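Side-chain contacts in putative fimbriae assembly chaperone (Salmonella typhimurium, PDB 2CO7), which probably folds and protects fimbrial subunits in the periplasm before assembly, as a member of the PapD-like pilus chaperone family: residues 155-160 / 178-183; 144-149 / 163-168. One frame throughout, in Å; residues are numbered along the deposited sequence.

Contact 1: 155-160 / 178-183. With SO4 (sulfate ion), chain D.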
# COMPACT_ATOMS: atom_id res chain seq x y z
N LEU B 155 -2.19 9.22 22.79
CA LEU B 155 -2.16 10.47 22.07
C LEU B 155 -3.38 10.42 21.19
O LEU B 155 -3.51 9.51 20.38
CB LEU B 155 -0.91 10.55 21.19
CG LEU B 155 -0.20 11.87 20.85
CD1 LEU B 155 0.17 11.88 19.37
CD2 LEU B 155 -0.92 13.16 21.26
N LYS B 156 -4.27 11.39 21.32
CA LYS B 156 -5.45 11.43 20.48
C LYS B 156 -5.41 12.71 19.68
O LYS B 156 -5.11 13.78 20.22
CB LYS B 156 -6.72 11.35 21.35
CG LYS B 156 -8.06 11.38 20.59
CD LYS B 156 -9.21 11.38 21.62
CE LYS B 156 -10.59 11.24 20.98
NZ LYS B 156 -11.66 11.22 22.05
N VAL B 157 -5.72 12.57 18.40
CA VAL B 157 -5.86 13.69 17.48
C VAL B 157 -7.32 13.74 17.05
O VAL B 157 -7.91 12.71 16.69
CB VAL B 157 -4.91 13.55 16.25
CG1 VAL B 157 -5.19 12.27 15.50
CG2 VAL B 157 -5.03 14.76 15.33
N GLU B 158 -7.88 14.95 17.10
CA GLU B 158 -9.27 15.18 16.80
C GLU B 158 -9.34 16.08 15.58
O GLU B 158 -8.76 17.17 15.58
CB GLU B 158 -10.00 15.82 18.00
CG GLU B 158 -9.72 15.01 19.26
CD GLU B 158 -10.32 15.57 20.52
OE1 GLU B 158 -10.63 16.77 20.56
OE2 GLU B 158 -10.46 14.78 21.46
N ASN B 159 -10.05 15.62 14.56
CA ASN B 159 -10.16 16.38 13.30
C ASN B 159 -11.59 16.93 13.12
O ASN B 159 -12.48 16.21 12.69
CB ASN B 159 -9.75 15.46 12.12
CG ASN B 159 -9.94 16.13 10.75
OD1 ASN B 159 -9.98 17.36 10.63
ND2 ASN B 159 -10.06 15.34 9.74
N PRO B 160 -11.80 18.23 13.41
CA PRO B 160 -13.16 18.78 13.31
C PRO B 160 -13.47 19.33 11.88
O PRO B 160 -14.45 20.04 11.69
CB PRO B 160 -13.11 19.94 14.30
CG PRO B 160 -11.68 20.51 14.05
CD PRO B 160 -10.82 19.24 13.84
N THR B 178 5.31 7.30 15.05
CA THR B 178 5.01 6.54 13.84
C THR B 178 3.73 5.76 14.12
O THR B 178 3.49 5.36 15.27
CB THR B 178 6.17 5.59 13.44
OG1 THR B 178 6.27 4.52 14.38
CG2 THR B 178 7.50 6.34 13.40
N GLY B 179 2.90 5.57 13.11
CA GLY B 179 1.71 4.73 13.31
C GLY B 179 0.40 5.45 13.61
O GLY B 179 -0.59 4.80 13.94
N LEU B 180 0.37 6.77 13.53
CA LEU B 180 -0.91 7.46 13.47
C LEU B 180 -1.45 7.22 12.06
O LEU B 180 -0.80 7.56 11.09
CB LEU B 180 -0.75 8.97 13.71
CG LEU B 180 -1.93 9.80 14.27
CD1 LEU B 180 -1.54 11.27 14.48
CD2 LEU B 180 -3.20 9.71 13.46
N GLU B 181 -2.63 6.62 11.94
CA GLU B 181 -3.27 6.43 10.63
C GLU B 181 -3.83 7.77 10.14
O GLU B 181 -3.97 8.72 10.93
CB GLU B 181 -4.40 5.40 10.74
CG GLU B 181 -3.93 3.96 11.01
CD GLU B 181 -5.05 3.05 11.53
OE1 GLU B 181 -6.11 3.56 11.98
OE2 GLU B 181 -4.84 1.81 11.51
N TYR B 182 -4.15 7.88 8.85
CA TYR B 182 -4.83 9.08 8.35
C TYR B 182 -6.11 9.29 9.16
O TYR B 182 -6.70 8.32 9.61
CB TYR B 182 -5.14 8.98 6.86
CG TYR B 182 -6.12 7.91 6.44
CD1 TYR B 182 -5.67 6.68 5.91
CD2 TYR B 182 -7.50 8.16 6.50
CE1 TYR B 182 -6.59 5.72 5.48
CE2 TYR B 182 -8.43 7.21 6.07
CZ TYR B 182 -7.98 6.01 5.55
OH TYR B 182 -8.97 5.14 5.13
N VAL B 183 -6.45 10.54 9.41
CA VAL B 183 -7.61 10.90 10.21
C VAL B 183 -8.76 11.34 9.29
O VAL B 183 -8.64 12.36 8.61
CB VAL B 183 -7.30 12.04 11.21
CG1 VAL B 183 -8.36 12.08 12.26
CG2 VAL B 183 -5.91 11.82 11.85
S SO4 D . -1.72 6.37 6.36
O1 SO4 D . -0.40 5.73 6.44
O2 SO4 D . -2.34 6.08 5.08
O3 SO4 D . -2.49 5.81 7.48
O4 SO4 D . -1.64 7.81 6.64
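Inside the C-terminal immunoglobulin-like domain, Val157, on an inward-facing position of strand 154-159, packs against Leu180 and Val183 from the loop 178-183. Only one methyl of Val157, CG1, reaches the loop. With chi1 at 59°, CG1 sits between the backbone N and the carbonyl carbon, and from there it touches Val183 CG2 at 3.7 Å. The same CG1 meets both ends of the Leu180 fork, lying 3.8 Å from Leu180 CD2 and 3.9 Å from Leu180 CD1, and each of the two loop side chains crosses the valine at a slant. Val183 spends its other branch two residues along the strand, where its CG1 rests 3.7 Å from Asn159 CB, so its two methyls span successive inward positions. Asn159 mixes this packing with polar work: OD1 bonds Thr161 OG1, while ND2 is bonded to the carbonyls of Phe163 and Pro184. That gives a buried amide partners at both of its ends and ties this part of the chain to the 163-168 segment and to the loop beyond Val183. On the loop's far side a sulfate, probably from the crystallisation liquor, accepts a hydrogen bond from Tyr182 N through O3 (3.0 Å, 148° at the hydrogen). The anion's sulfur lies in the plane of the Tyr182 ring, at its edge, with sulfate O2 3.5 Å from Tyr182 CD1. Strand 154-159 is the middle one of its three-stranded antiparallel sheet, between 147-151 and 187-191; Trp148 packs on Val157, and Leu167 of strand 167-168 lies against both Leu180 and Val183.

Contact 2: 144-149 / 163-168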
# COMPACT_ATOMS: atom_id res chain seq x y z
N GLY B 144 -4.28 23.42 11.19
CA GLY B 144 -4.05 24.01 12.51
C GLY B 144 -5.27 23.90 13.42
O GLY B 144 -5.22 24.32 14.59
N ASN B 145 -6.37 23.34 12.91
CA ASN B 145 -7.55 23.14 13.75
C ASN B 145 -7.67 21.78 14.38
O ASN B 145 -8.63 21.53 15.10
CB ASN B 145 -8.81 23.51 13.01
CG ASN B 145 -8.89 24.99 12.76
OD1 ASN B 145 -8.17 25.78 13.40
ND2 ASN B 145 -9.74 25.38 11.85
N LEU B 146 -6.66 20.94 14.14
CA LEU B 146 -6.58 19.64 14.79
C LEU B 146 -6.42 19.87 16.28
O LEU B 146 -5.73 20.79 16.67
CB LEU B 146 -5.39 18.84 14.26
CG LEU B 146 -5.48 18.49 12.77
CD1 LEU B 146 -4.49 17.40 12.39
CD2 LEU B 146 -6.89 18.05 12.40
N ARG B 147 -7.11 19.07 17.09
CA ARG B 147 -7.03 19.17 18.55
C ARG B 147 -6.35 17.91 19.08
O ARG B 147 -6.69 16.82 18.65
CB ARG B 147 -8.43 19.33 19.16
CG ARG B 147 -8.40 19.59 20.66
CD ARG B 147 -9.70 20.15 21.21
NE ARG B 147 -10.47 19.07 21.80
CZ ARG B 147 -10.67 18.87 23.10
NH1 ARG B 147 -10.19 19.71 24.03
NH2 ARG B 147 -11.39 17.83 23.47
N TRP B 148 -5.40 18.07 19.99
CA TRP B 148 -4.63 16.95 20.52
C TRP B 148 -4.87 16.83 22.00
O TRP B 148 -4.99 17.84 22.73
CB TRP B 148 -3.13 17.11 20.19
CG TRP B 148 -2.81 17.24 18.69
CD1 TRP B 148 -2.97 18.35 17.91
CD2 TRP B 148 -2.28 16.21 17.83
NE1 TRP B 148 -2.57 18.08 16.62
CE2 TRP B 148 -2.15 16.78 16.54
CE3 TRP B 148 -1.90 14.87 18.02
CZ2 TRP B 148 -1.63 16.06 15.45
CZ3 TRP B 148 -1.39 14.16 16.94
CH2 TRP B 148 -1.29 14.75 15.66
N VAL B 149 -4.97 15.59 22.46
CA VAL B 149 -5.18 15.32 23.87
C VAL B 149 -4.18 14.22 24.20
O VAL B 149 -4.06 13.25 23.46
CB VAL B 149 -6.64 14.87 24.15
CG1 VAL B 149 -6.88 14.69 25.64
CG2 VAL B 149 -7.63 15.87 23.58
N PHE B 163 -12.07 17.32 5.97
CA PHE B 163 -11.01 16.73 5.14
C PHE B 163 -10.43 15.48 5.73
O PHE B 163 -10.31 15.39 6.95
CB PHE B 163 -9.85 17.72 4.96
CG PHE B 163 -10.22 18.97 4.22
CD1 PHE B 163 -10.59 20.12 4.93
CD2 PHE B 163 -10.29 19.00 2.84
CE1 PHE B 163 -10.96 21.29 4.27
CE2 PHE B 163 -10.64 20.17 2.15
CZ PHE B 163 -10.99 21.32 2.88
N TYR B 164 -9.99 14.55 4.88
CA TYR B 164 -9.00 13.59 5.35
C TYR B 164 -7.71 14.30 5.65
O TYR B 164 -7.22 15.08 4.83
CB TYR B 164 -8.72 12.46 4.33
CG TYR B 164 -9.92 11.58 4.18
CD1 TYR B 164 -10.03 10.40 4.89
CD2 TYR B 164 -10.99 11.97 3.36
CE1 TYR B 164 -11.16 9.59 4.78
CE2 TYR B 164 -12.14 11.16 3.23
CZ TYR B 164 -12.22 10.00 3.95
OH TYR B 164 -13.32 9.19 3.82
N MET B 165 -7.12 13.96 6.80
CA MET B 165 -5.89 14.60 7.28
C MET B 165 -4.78 13.55 7.23
O MET B 165 -4.74 12.62 8.04
CB MET B 165 -6.10 15.14 8.71
CG MET B 165 -6.93 16.42 8.76
SD MET B 165 -5.97 17.84 8.12
CE MET B 165 -7.22 19.14 8.07
N ASN B 166 -3.93 13.68 6.23
CA ASN B 166 -2.93 12.68 5.99
C ASN B 166 -1.67 13.22 6.64
O ASN B 166 -0.97 14.02 6.04
CB ASN B 166 -2.80 12.47 4.48
CG ASN B 166 -4.08 11.91 3.90
OD1 ASN B 166 -4.49 10.78 4.23
ND2 ASN B 166 -4.76 12.71 3.07
N LEU B 167 -1.42 12.78 7.87
CA LEU B 167 -0.35 13.38 8.66
C LEU B 167 1.02 12.78 8.35
O LEU B 167 1.15 11.58 8.12
CB LEU B 167 -0.65 13.28 10.16
CG LEU B 167 -1.67 14.25 10.81
CD1 LEU B 167 -2.40 15.23 9.87
CD2 LEU B 167 -2.65 13.39 11.58
N ALA B 168 2.03 13.64 8.28
CA ALA B 168 3.41 13.19 8.15
C ALA B 168 4.29 13.92 9.17
O ALA B 168 3.90 14.98 9.70
CB ALA B 168 3.90 13.44 6.74
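Leu146 sends its two methyls to two different partners on segment 163-168, and these make up the packed part of the contact. CD1 meets Leu167 CD1 head on at 3.9 Å, the two leucines reaching toward each other tip to tip. CD2 lies 4.0 Å from Met165 CG, and here the side chains slide past one another in opposite directions. A chi1 of -76° places Met165 CG against this methyl, and the bend at chi2 (-72°) folds the thioether round beside it, SD a little farther off, while the side chain also packs on Pro139 and Val142 of helix 139-142. Leu167 has a nearly eclipsed chi2 of 3°, an unusual setting for the fork that presents CD1 to Leu146. The fold is an immunoglobulin-like beta sandwich: Leu146 leads into strand 147-151 of one sheet, and Met165 and Leu167 both touch Val205, on strand 201-205 of the other. Trp148, on the strand itself, packs more loosely, its CH2 coming no nearer than 4.5 Å to Leu167 CD2, and its indole meets the rings of Trp203 and Tyr218 instead. On the outer side Gly144 and Asn145 are exposed and make no contact with 163-168. Arg147 is exposed too; Val149 CG2 sits 4.2 Å above the centre of its guanidinium, and NE is engaged in a salt bridge with Glu158 OE1.

How the contacts relate
The two contacts belong to one interior, their centres about 6 Å apart, both within the C-terminal domain. Along the chain their segments interleave: 144-149, 155-160, 163-168, then 178-183, with each contact spanning one segment of the other. The first segments lie on neighbouring antiparallel strands, 147-151 and 154-159, where Lys156 N lies 2.8 Å from Val149 O in a probable hydrogen bond. The second segments also touch, with Tyr182 CB 3.3 Å from Asn166 OD1. Core side chains join the two: Leu146 of contact 2 packs on Val157 and Asn159, and Leu167 on Leu180 and Val183, so contacts 1 and 2 fill adjacent parts of the sandwich core.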